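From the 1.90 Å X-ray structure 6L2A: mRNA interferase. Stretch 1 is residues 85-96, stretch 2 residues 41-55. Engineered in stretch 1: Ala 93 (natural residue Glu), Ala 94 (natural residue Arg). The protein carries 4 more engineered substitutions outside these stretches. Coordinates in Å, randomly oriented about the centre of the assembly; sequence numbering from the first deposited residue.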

ATOM      1  N   GLU A  85      -5.149  -2.520  -5.690  1.00 17.83           N
ATOM      2  CA  GLU A  85      -5.541  -3.354  -4.561  1.00 20.01           C
ATOM      3  C   GLU A  85      -4.446  -4.331  -4.149  1.00 21.95           C
ATOM      4  O   GLU A  85      -4.569  -4.963  -3.096  1.00 21.67           O
ATOM      5  CB  GLU A  85      -6.833  -4.116  -4.884  1.00 20.32           C
ATOM      6  CG  GLU A  85      -6.664  -5.399  -5.704  1.00 21.22           C
ATOM      7  CD  GLU A  85      -6.459  -5.157  -7.194  1.00 27.62           C
ATOM      8  OE1 GLU A  85      -6.251  -3.996  -7.604  1.00 17.87           O
ATOM      9  OE2 GLU A  85      -6.517  -6.141  -7.961  1.00 28.57           O
ATOM     10  N   GLN A  86      -3.382  -4.462  -4.945  1.00 18.21           N
ATOM     11  CA  GLN A  86      -2.262  -5.340  -4.631  1.00 22.48           C
ATOM     12  C   GLN A  86      -1.034  -4.561  -4.177  1.00 20.46           C
ATOM     13  O   GLN A  86       0.084  -5.079  -4.250  1.00 23.67           O
ATOM     14  CB  GLN A  86      -1.921  -6.212  -5.840  1.00 24.55           C
ATOM     15  CG  GLN A  86      -3.098  -7.004  -6.385  1.00 30.45           C
ATOM     16  CD  GLN A  86      -2.970  -8.488  -6.117  1.00 43.55           C
ATOM     17  OE1 GLN A  86      -3.065  -8.934  -4.972  1.00 49.36           O
ATOM     18  NE2 GLN A  86      -2.750  -9.264  -7.172  1.00 46.57           N
ATOM     19  N   ILE A  87      -1.228  -3.326  -3.705  1.00 17.15           N
ATOM     20  CA  ILE A  87      -0.117  -2.456  -3.335  1.00 14.11           C
ATOM     21  C   ILE A  87       0.737  -3.108  -2.252  1.00 31.02           C
ATOM     22  O   ILE A  87       0.223  -3.731  -1.315  1.00 22.06           O
ATOM     23  CB  ILE A  87      -0.676  -1.094  -2.887  1.00 21.18           C
ATOM     24  CG1 ILE A  87       0.433  -0.144  -2.435  1.00 21.36           C
ATOM     25  CG2 ILE A  87      -1.715  -1.272  -1.784  1.00 26.77           C
ATOM     26  CD1 ILE A  87      -0.084   1.238  -2.085  1.00 23.13           C
ATOM     27  N   ARG A  88       2.060  -2.992  -2.398  1.00 22.63           N
ATOM     28  CA  ARG A  88       3.003  -3.552  -1.440  1.00 29.61           C
ATOM     29  C   ARG A  88       4.160  -2.589  -1.232  1.00 25.36           C
ATOM     30  O   ARG A  88       4.488  -1.777  -2.100  1.00 20.10           O
ATOM     31  CB  ARG A  88       3.598  -4.897  -1.889  1.00 26.23           C
ATOM     32  CG  ARG A  88       2.753  -5.736  -2.817  1.00 48.08           C
ATOM     33  CD  ARG A  88       1.904  -6.730  -2.048  1.00 48.07           C
ATOM     34  NE  ARG A  88       1.494  -7.842  -2.899  1.00 41.59           N
ATOM     35  CZ  ARG A  88       2.253  -8.906  -3.144  1.00 62.61           C
ATOM     36  NH1 ARG A  88       1.806  -9.876  -3.930  1.00 65.71           N
ATOM     37  NH2 ARG A  88       3.460  -9.000  -2.602  1.00 55.81           N
ATOM     38  N   SER A  89       4.797  -2.714  -0.072  1.00 28.85           N
ATOM     39  CA  SER A  89       6.060  -2.050   0.213  1.00 24.02           C
ATOM     40  C   SER A  89       7.173  -3.085   0.180  1.00 29.28           C
ATOM     41  O   SER A  89       7.044  -4.162   0.771  1.00 28.80           O
ATOM     42  CB  SER A  89       6.027  -1.340   1.567  1.00 28.89           C
ATOM     43  OG  SER A  89       5.119  -0.252   1.537  1.00 37.25           O
ATOM     44  N   ILE A  90       8.258  -2.761  -0.520  1.00 27.33           N
ATOM     45  CA  ILE A  90       9.373  -3.675  -0.699  1.00 23.11           C
ATOM     46  C   ILE A  90      10.660  -2.952  -0.337  1.00 19.93           C
ATOM     47  O   ILE A  90      10.729  -1.722  -0.324  1.00 19.47           O
ATOM     48  CB  ILE A  90       9.455  -4.219  -2.141  1.00 24.80           C
ATOM     49  CG1 ILE A  90       9.588  -3.062  -3.132  1.00 19.74           C
ATOM     50  CG2 ILE A  90       8.230  -5.060  -2.466  1.00 33.50           C
ATOM     51  CD1 ILE A  90       9.850  -3.505  -4.564  1.00 22.30           C
ATOM     52  N   ALA A  91      11.687  -3.740  -0.038  1.00 22.64           N
ATOM     53  CA  ALA A  91      13.019  -3.188   0.132  1.00 23.89           C
ATOM     54  C   ALA A  91      13.580  -2.761  -1.219  1.00 20.39           C
ATOM     55  O   ALA A  91      13.257  -3.340  -2.259  1.00 23.35           O
ATOM     56  CB  ALA A  91      13.945  -4.213   0.785  1.00 23.99           C
ATOM     57  N   THR A  92      14.428  -1.728  -1.200  1.00 20.50           N
ATOM     58  CA  THR A  92      15.116  -1.340  -2.428  1.00 25.56           C
ATOM     59  C   THR A  92      15.949  -2.489  -2.974  1.00 29.69           C
ATOM     60  O   THR A  92      16.164  -2.580  -4.188  1.00 21.92           O
ATOM     61  CB  THR A  92      16.002  -0.117  -2.188  1.00 24.44           C
ATOM     62  OG1 THR A  92      16.980  -0.420  -1.184  1.00 29.45           O
ATOM     63  CG2 THR A  92      15.169   1.069  -1.741  1.00 24.65           C
ATOM     64  N   ALA A  93      16.412  -3.383  -2.098  1.00 32.05           N
ATOM     65  CA  ALA A  93      17.122  -4.576  -2.542  1.00 26.96           C
ATOM     66  C   ALA A  93      16.247  -5.478  -3.401  1.00 28.30           C
ATOM     67  O   ALA A  93      16.774  -6.347  -4.103  1.00 34.44           O
ATOM     68  CB  ALA A  93      17.652  -5.350  -1.334  1.00 34.97           C
ATOM     69  N   ALA A  94      14.928  -5.292  -3.367  1.00 24.42           N
ATOM     70  CA  ALA A  94      14.028  -6.049  -4.225  1.00 23.90           C
ATOM     71  C   ALA A  94      13.792  -5.381  -5.571  1.00 25.79           C
ATOM     72  O   ALA A  94      13.158  -5.987  -6.440  1.00 26.55           O
ATOM     73  CB  ALA A  94      12.685  -6.274  -3.522  1.00 25.79           C
ATOM     74  N   LEU A  95      14.272  -4.153  -5.761  1.00 21.60           N
ATOM     75  CA  LEU A  95      14.236  -3.508  -7.068  1.00 19.77           C
ATOM     76  C   LEU A  95      15.303  -4.137  -7.953  1.00 29.25           C
ATOM     77  O   LEU A  95      16.495  -4.087  -7.628  1.00 38.89           O
ATOM     78  CB  LEU A  95      14.468  -2.004  -6.936  1.00 23.95           C
ATOM     79  CG  LEU A  95      13.291  -1.112  -6.546  1.00 31.30           C
ATOM     80  CD1 LEU A  95      13.723   0.347  -6.552  1.00 32.75           C
ATOM     81  CD2 LEU A  95      12.121  -1.323  -7.488  1.00 27.49           C
ATOM     82  N   LEU A  96      14.881  -4.732  -9.069  1.00 24.15           N
ATOM     83  CA  LEU A  96      15.792  -5.473  -9.935  1.00 21.78           C
ATOM     84  C   LEU A  96      16.280  -4.628 -11.107  1.00 24.69           C
ATOM     85  O   LEU A  96      17.486  -4.410 -11.256  1.00 29.30           O
ATOM     86  CB  LEU A  96      15.111  -6.756 -10.427  1.00 27.71           C
ATOM     87  CG  LEU A  96      14.645  -7.662  -9.280  1.00 25.69           C
ATOM     88  CD1 LEU A  96      13.821  -8.840  -9.769  1.00 37.16           C
ATOM     89  CD2 LEU A  96      15.820  -8.140  -8.454  1.00 26.41           C
TER
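Stretch 2, residues 41-55: TATRLGRGVITVVPV

Stretch 2 enters as the last turn of a helix, residues 41-45, leaves it at Gly 46 with positive phi, and after a short loop runs as a strand from Val 49 to Val 55. That strand lies antiparallel along Arg 88 to Ala 91, the two N-to-C directions 140° apart and the axes 4.4 Å apart at closest approach.

The first rule here is that paired backbones satisfy each other. Arg 88 and Val 52 form one hydrogen-bonded pair, Arg 88 N to Val 52 O at 3.0 Å and Val 52 N to Arg 88 O at 2.8 Å; Ile 90 and Ile 50 form the next, Ile 90 N to Ile 50 O at 2.7 Å and Ile 50 N to Ile 90 O at 2.8 Å. As stretch 1 turns into its 3-10 segment, Thr 92 N still reaches Gly 48 O at 2.9 Å, so the ladder outlasts the strand by one bond. A water then joins the two stretches, accepting from Gly 48 N at 3.2 Å and hydrogen-bonded to Thr 92 OG1 at 2.6 Å.

Between the two hydrogen-bonded pairs, Ser 89 faces Thr 51 with CA atoms 4.1 Å apart. Their hydroxyls share a face of the sheet, with Ser 89 OG 3.0 Å from Thr 51 OG1, and both are also satisfied elsewhere in the structure.

The other face, carrying Arg 88, Ile 90, Ile 50 and Val 52, is largely apolar: Ile 90 CD1 meets Val 52 CG1 at 4.0 Å. Thr 92 divides its chemistry, its hydroxyl on the water while CG2 packs 3.6 Å from both Ala 42 CB and Ile 50 CG1. At the far end, Pro 54, which has no amide proton to offer, sets CD 3.1 Å from Gln 86 O.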

ATOM      1  N   THR A  41      15.288   9.485  -0.416  1.00 18.23           N
ATOM      2  CA  THR A  41      15.934   9.083   0.830  1.00 18.84           C
ATOM      3  C   THR A  41      16.490   7.670   0.729  1.00 21.35           C
ATOM      4  O   THR A  41      17.610   7.403   1.182  1.00 24.27           O
ATOM      5  CB  THR A  41      14.946   9.184   1.995  1.00 23.46           C
ATOM      6  OG1 THR A  41      14.435  10.519   2.078  1.00 22.11           O
ATOM      7  CG2 THR A  41      15.630   8.828   3.310  1.00 22.22           C
ATOM      8  N   ALA A  42      15.721   6.752   0.138  1.00 19.63           N
ATOM      9  CA  ALA A  42      16.210   5.393  -0.059  1.00 23.70           C
ATOM     10  C   ALA A  42      17.406   5.373  -1.001  1.00 19.48           C
ATOM     11  O   ALA A  42      18.337   4.580  -0.819  1.00 26.65           O
ATOM     12  CB  ALA A  42      15.086   4.503  -0.590  1.00 25.19           C
ATOM     13  N   THR A  43      17.402   6.246  -2.010  1.00 23.17           N
ATOM     14  CA  THR A  43      18.552   6.358  -2.901  1.00 23.69           C
ATOM     15  C   THR A  43      19.806   6.751  -2.131  1.00 27.87           C
ATOM     16  O   THR A  43      20.855   6.109  -2.261  1.00 31.99           O
ATOM     17  CB  THR A  43      18.270   7.376  -4.008  1.00 24.85           C
ATOM     18  OG1 THR A  43      17.214   6.897  -4.847  1.00 22.37           O
ATOM     19  CG2 THR A  43      19.520   7.603  -4.851  1.00 21.35           C
ATOM     20  N   ARG A  44      19.717   7.803  -1.314  1.00 23.69           N
ATOM     21  CA  ARG A  44      20.898   8.272  -0.597  1.00 24.21           C
ATOM     22  C   ARG A  44      21.395   7.230   0.399  1.00 34.01           C
ATOM     23  O   ARG A  44      22.593   6.925   0.449  1.00 30.54           O
ATOM     24  CB  ARG A  44      20.606   9.585   0.123  1.00 26.02           C
ATOM     25  CG  ARG A  44      21.721   9.929   1.089  1.00 41.38           C
ATOM     26  CD  ARG A  44      21.617  11.309   1.661  1.00 35.26           C
ATOM     27  NE  ARG A  44      21.716  12.356   0.655  1.00 32.10           N
ATOM     28  CZ  ARG A  44      21.874  13.638   0.956  1.00 22.66           C
ATOM     29  NH1 ARG A  44      21.974  14.002   2.228  1.00 29.51           N
ATOM     30  NH2 ARG A  44      21.947  14.550  -0.001  1.00 18.91           N
ATOM     31  N   LEU A  45      20.487   6.675   1.205  1.00 21.62           N
ATOM     32  CA  LEU A  45      20.893   5.727   2.235  1.00 24.97           C
ATOM     33  C   LEU A  45      21.298   4.376   1.660  1.00 31.53           C
ATOM     34  O   LEU A  45      22.000   3.616   2.333  1.00 30.53           O
ATOM     35  CB  LEU A  45      19.767   5.545   3.255  1.00 27.61           C
ATOM     36  CG  LEU A  45      19.405   6.755   4.123  1.00 33.44           C
ATOM     37  CD1 LEU A  45      18.399   6.346   5.184  1.00 32.74           C
ATOM     38  CD2 LEU A  45      20.647   7.357   4.762  1.00 42.14           C
ATOM     39  N   GLY A  46      20.896   4.062   0.433  1.00 24.32           N
ATOM     40  CA  GLY A  46      21.208   2.751  -0.090  1.00 31.16           C
ATOM     41  C   GLY A  46      20.378   1.650   0.516  1.00 25.97           C
ATOM     42  O   GLY A  46      20.675   0.468   0.306  1.00 34.89           O
ATOM     43  N   ARG A  47      19.353   2.009   1.282  1.00 29.36           N
ATOM     44  CA  ARG A  47      18.398   1.062   1.815  1.00 28.10           C
ATOM     45  C   ARG A  47      17.093   1.807   2.020  1.00 25.39           C
ATOM     46  O   ARG A  47      17.026   3.031   2.003  1.00 25.88           O
ATOM     47  CB  ARG A  47      18.872   0.443   3.135  1.00 33.53           C
ATOM     48  CG  ARG A  47      18.492   1.272   4.359  1.00 38.42           C
ATOM     49  CD  ARG A  47      19.269   0.875   5.609  1.00 43.34           C
ATOM     50  NE  ARG A  47      20.429   1.737   5.796  1.00 58.40           N
ATOM     51  CZ  ARG A  47      20.466   2.770   6.630  1.00 38.38           C
ATOM     52  NH1 ARG A  47      21.567   3.494   6.726  1.00 48.68           N
ATOM     53  NH2 ARG A  47      19.402   3.082   7.356  1.00 36.01           N
ATOM     54  N   GLY A  48      16.030   1.043   2.253  1.00 24.24           N
ATOM     55  CA  GLY A  48      14.750   1.605   2.605  1.00 29.66           C
ATOM     56  C   GLY A  48      13.614   0.936   1.843  1.00 28.04           C
ATOM     57  O   GLY A  48      13.815   0.133   0.942  1.00 31.15           O
ATOM     58  N   VAL A  49      12.397   1.304   2.255  1.00 24.85           N
ATOM     59  CA  VAL A  49      11.176   0.757   1.671  1.00 22.36           C
ATOM     60  C   VAL A  49      10.703   1.649   0.533  1.00 23.43           C
ATOM     61  O   VAL A  49      10.680   2.880   0.648  1.00 25.30           O
ATOM     62  CB  VAL A  49      10.073   0.601   2.736  1.00 31.06           C
ATOM     63  CG1 VAL A  49      10.294  -0.656   3.555  1.00 41.96           C
ATOM     64  CG2 VAL A  49      10.017   1.827   3.631  1.00 30.57           C
ATOM     65  N   ILE A  50      10.329   1.014  -0.573  1.00 19.66           N
ATOM     66  CA  ILE A  50       9.611   1.636  -1.678  1.00 24.65           C
ATOM     67  C   ILE A  50       8.233   0.995  -1.727  1.00 23.12           C
ATOM     68  O   ILE A  50       8.068  -0.176  -1.373  1.00 27.82           O
ATOM     69  CB  ILE A  50      10.353   1.453  -3.023  1.00 25.91           C
ATOM     70  CG1 ILE A  50      11.822   1.848  -2.872  1.00 32.48           C
ATOM     71  CG2 ILE A  50       9.700   2.265  -4.133  1.00 34.95           C
ATOM     72  CD1 ILE A  50      12.028   3.315  -2.570  1.00 27.01           C
ATOM     73  N   THR A  51       7.233   1.761  -2.150  1.00 16.33           N
ATOM     74  CA  THR A  51       5.881   1.244  -2.293  1.00 12.82           C
ATOM     75  C   THR A  51       5.555   1.128  -3.775  1.00 17.53           C
ATOM     76  O   THR A  51       5.766   2.077  -4.535  1.00 16.49           O
ATOM     77  CB  THR A  51       4.872   2.141  -1.577  1.00 18.30           C
ATOM     78  OG1 THR A  51       5.192   2.186  -0.181  1.00 17.50           O
ATOM     79  CG2 THR A  51       3.474   1.590  -1.744  1.00 22.35           C
ATOM     80  N   VAL A  52       5.066  -0.045  -4.183  1.00 14.54           N
ATOM     81  CA  VAL A  52       4.837  -0.344  -5.589  1.00 13.60           C
ATOM     82  C   VAL A  52       3.431  -0.893  -5.784  1.00 18.66           C
ATOM     83  O   VAL A  52       2.808  -1.427  -4.864  1.00 16.78           O
ATOM     84  CB  VAL A  52       5.874  -1.342  -6.152  1.00 14.74           C
ATOM     85  CG1 VAL A  52       7.283  -0.776  -6.029  1.00 14.25           C
ATOM     86  CG2 VAL A  52       5.758  -2.686  -5.443  1.00 16.27           C
ATOM     87  N   VAL A  53       2.947  -0.762  -7.013  1.00 15.61           N
ATOM     88  CA  VAL A  53       1.664  -1.317  -7.437  1.00 13.82           C
ATOM     89  C   VAL A  53       1.928  -2.357  -8.522  1.00 15.33           C
ATOM     90  O   VAL A  53       2.403  -2.004  -9.612  1.00 18.46           O
ATOM     91  CB  VAL A  53       0.721  -0.208  -7.928  1.00 15.08           C
ATOM     92  CG1 VAL A  53      -0.456  -0.798  -8.668  1.00 14.38           C
ATOM     93  CG2 VAL A  53       0.244   0.629  -6.750  1.00 14.93           C
ATOM     94  N   PRO A  54       1.653  -3.635  -8.270  1.00 19.84           N
ATOM     95  CA  PRO A  54       1.957  -4.667  -9.266  1.00 17.37           C
ATOM     96  C   PRO A  54       1.124  -4.509 -10.526  1.00 18.21           C
ATOM     97  O   PRO A  54       0.015  -3.970 -10.512  1.00 18.47           O
ATOM     98  CB  PRO A  54       1.618  -5.976  -8.541  1.00 18.17           C
ATOM     99  CG  PRO A  54       1.652  -5.632  -7.091  1.00 21.95           C
ATOM    100  CD  PRO A  54       1.185  -4.213  -7.002  1.00 20.32           C
ATOM    101  N   VAL A  55       1.679  -5.007 -11.625  1.00 18.20           N
ATOM    102  CA  VAL A  55       1.100  -4.873 -12.952  1.00 18.95           C
ATOM    103  C   VAL A  55       0.931  -6.265 -13.546  1.00 19.46           C
ATOM    104  O   VAL A  55       1.801  -7.126 -13.381  1.00 27.86           O
ATOM    105  CB  VAL A  55       1.994  -3.979 -13.839  1.00 24.82           C
ATOM    106  CG1 VAL A  55       1.614  -4.097 -15.282  1.00 33.04           C
ATOM    107  CG2 VAL A  55       1.893  -2.530 -13.389  1.00 23.46           C
TER
HETATM  108  O   HOH W   1      16.852  -1.813   1.018  1.00 23.30           O